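Local coordinates for protein endonuclease V (PDB 3GOC) that probably acts as a magnesium-dependent DNA repair enzyme that nicks double-stranded DNA at the second phosphodiester bond 3' to a deoxyinosine, at residues K181-S186 with K206-E211. Numbering follows the deposited sequence.
Sequences KPVFVS and KYRIPE
V183 CG1 lies over one face of the R208 guanidinium, K181 CG comes in from the opposite side beside NH2, and K181 O and P182 O sit at the edge. R208 NH2 donates almost straight to P182 O (2.8 Å, N-H...O 169°), with the acceptor in the guanidinium plane. NE reaches K181 O at the same 2.8 Å, but the bond is bent (139°) and the oxygen tilted from that plane. Both donors approach from above the respective carbonyl planes. CG of R208 is anti to the backbone N (chi1 169°) and the chain runs extended to NE, carrying the guanidinium from the loop between helices 193-202 and 211-228 to the residues leading into strand 183-189. Along the way V183 CG1 rests 3.5 Å from R208 O, which accepts from T176 OG1, and I209 CD1 approaches the same methyl at 4.2 Å. The K181 methylenes pass NH2 on the far side from V183, CG at 3.3 Å. In this RNase H-like fold the side chain of I209 lies about 6 Å from that of the magnesium ligand D114 (nearest atoms). K181 NZ is 3.8 Å from R208 NH2, like charges whose repulsion the oxygens probably offset: with NH2 also donating to K143 O, three main-chain carbonyls should fix the guanidinium's rotation.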
loop_
_atom_site.group_PDB
_atom_site.type_symbol
_atom_site.label_atom_id
_atom_site.label_comp_id
_atom_site.label_asym_id
_atom_site.label_seq_id
_atom_site.Cartn_x
_atom_site.Cartn_y
_atom_site.Cartn_z
ATOM N N LYS A 181 3.683 -8.114 -15.817
ATOM C CA LYS A 181 2.280 -8.531 -15.899
ATOM C C LYS A 181 1.544 -8.213 -14.585
ATOM O O LYS A 181 2.048 -8.495 -13.506
ATOM C CB LYS A 181 2.235 -10.036 -16.182
ATOM C CG LYS A 181 0.964 -10.750 -15.752
ATOM C CD LYS A 181 -0.222 -10.349 -16.603
ATOM C CE LYS A 181 -1.469 -11.107 -16.185
ATOM N NZ LYS A 181 -1.299 -12.590 -16.319
ATOM N N PRO A 182 0.339 -7.621 -14.659
ATOM C CA PRO A 182 -0.372 -7.305 -13.414
ATOM C C PRO A 182 -1.014 -8.505 -12.728
ATOM O O PRO A 182 -1.027 -9.620 -13.269
ATOM C CB PRO A 182 -1.422 -6.294 -13.865
ATOM C CG PRO A 182 -1.743 -6.755 -15.261
ATOM C CD PRO A 182 -0.378 -7.081 -15.831
ATOM N N VAL A 183 -1.516 -8.277 -11.517
ATOM C CA VAL A 183 -2.223 -9.317 -10.780
ATOM C C VAL A 183 -3.666 -8.843 -10.785
ATOM O O VAL A 183 -3.947 -7.723 -11.210
ATOM C CB VAL A 183 -1.701 -9.500 -9.330
ATOM C CG1 VAL A 183 -0.289 -10.064 -9.374
ATOM C CG2 VAL A 183 -1.735 -8.190 -8.566
ATOM N N PHE A 184 -4.580 -9.682 -10.320
ATOM C CA PHE A 184 -5.990 -9.345 -10.357
ATOM C C PHE A 184 -6.611 -9.332 -8.984
ATOM O O PHE A 184 -6.782 -10.360 -8.331
ATOM C CB PHE A 184 -6.660 -10.312 -11.327
ATOM C CG PHE A 184 -5.977 -10.336 -12.664
ATOM C CD1 PHE A 184 -4.907 -11.202 -12.906
ATOM C CD2 PHE A 184 -6.303 -9.384 -13.628
ATOM C CE1 PHE A 184 -4.165 -11.109 -14.086
ATOM C CE2 PHE A 184 -5.575 -9.278 -14.807
ATOM C CZ PHE A 184 -4.497 -10.142 -15.038
ATOM N N VAL A 185 -6.946 -8.119 -8.565
ATOM C CA VAL A 185 -7.488 -7.847 -7.247
ATOM C C VAL A 185 -9.003 -7.724 -7.203
ATOM O O VAL A 185 -9.600 -7.043 -8.028
ATOM C CB VAL A 185 -6.885 -6.528 -6.723
ATOM C CG1 VAL A 185 -7.386 -6.224 -5.325
ATOM C CG2 VAL A 185 -5.368 -6.618 -6.752
ATOM N N SER A 186 -9.622 -8.383 -6.233
ATOM C CA SER A 186 -11.060 -8.271 -6.084
ATOM C C SER A 186 -11.405 -8.203 -4.607
ATOM O O SER A 186 -10.685 -8.731 -3.757
ATOM C CB SER A 186 -11.779 -9.444 -6.767
ATOM O OG SER A 186 -11.399 -10.690 -6.214
ATOM N N LYS A 206 8.641 -5.920 -3.361
ATOM C CA LYS A 206 9.733 -6.646 -3.999
ATOM C C LYS A 206 9.314 -7.595 -5.117
ATOM O O LYS A 206 10.021 -7.723 -6.112
ATOM C CB LYS A 206 10.504 -7.448 -2.945
ATOM C CG LYS A 206 10.955 -6.637 -1.743
ATOM C CD LYS A 206 11.534 -7.538 -0.666
ATOM C CE LYS A 206 11.857 -6.758 0.598
ATOM N NZ LYS A 206 12.389 -7.647 1.670
ATOM N N TYR A 207 8.172 -8.255 -4.956
ATOM C CA TYR A 207 7.706 -9.208 -5.951
ATOM C C TYR A 207 6.368 -8.848 -6.573
ATOM O O TYR A 207 5.657 -7.965 -6.095
ATOM C CB TYR A 207 7.577 -10.601 -5.327
ATOM C CG TYR A 207 8.778 -11.050 -4.533
ATOM C CD1 TYR A 207 8.832 -10.864 -3.151
ATOM C CD2 TYR A 207 9.860 -11.664 -5.161
ATOM C CE1 TYR A 207 9.938 -11.281 -2.415
ATOM C CE2 TYR A 207 10.971 -12.082 -4.433
ATOM C CZ TYR A 207 11.002 -11.888 -3.065
ATOM O OH TYR A 207 12.104 -12.299 -2.348
ATOM N N ARG A 208 6.026 -9.560 -7.641
ATOM C CA ARG A 208 4.754 -9.353 -8.315
ATOM C C ARG A 208 3.626 -9.944 -7.471
ATOM O O ARG A 208 2.541 -9.375 -7.385
ATOM C CB ARG A 208 4.774 -10.029 -9.688
ATOM C CG ARG A 208 3.415 -10.091 -10.362
ATOM C CD ARG A 208 3.453 -10.887 -11.654
ATOM N NE ARG A 208 2.111 -10.999 -12.217
ATOM C CZ ARG A 208 1.460 -12.144 -12.391
ATOM N NH1 ARG A 208 2.026 -13.299 -12.052
ATOM N NH2 ARG A 208 0.235 -12.131 -12.896
ATOM N N ILE A 209 3.898 -11.092 -6.857
ATOM C CA ILE A 209 2.923 -11.806 -6.028
ATOM C C ILE A 209 3.012 -11.372 -4.565
ATOM O O ILE A 209 4.107 -11.268 -4.017
ATOM C CB ILE A 209 3.178 -13.336 -6.102
ATOM C CG1 ILE A 209 3.158 -13.802 -7.560
ATOM C CG2 ILE A 209 2.138 -14.091 -5.284
ATOM C CD1 ILE A 209 1.851 -13.519 -8.300
ATOM N N PRO A 210 1.862 -11.114 -3.914
ATOM C CA PRO A 210 1.863 -10.695 -2.509
ATOM C C PRO A 210 2.642 -11.660 -1.625
ATOM O O PRO A 210 2.544 -12.878 -1.791
ATOM C CB PRO A 210 0.382 -10.675 -2.154
ATOM C CG PRO A 210 -0.257 -10.265 -3.431
ATOM C CD PRO A 210 0.498 -11.081 -4.469
ATOM N N GLU A 211 3.407 -11.125 -0.677
ATOM C CA GLU A 211 4.185 -11.976 0.216
ATOM C C GLU A 211 3.297 -12.922 1.009
ATOM O O GLU A 211 3.724 -14.011 1.376
ATOM C CB GLU A 211 5.056 -11.114 1.142
ATOM C CG GLU A 211 6.213 -10.471 0.390
ATOM C CD GLU A 211 7.246 -9.825 1.290
ATOM O OE1 GLU A 211 7.565 -10.402 2.350
ATOM O OE2 GLU A 211 7.757 -8.745 0.924
#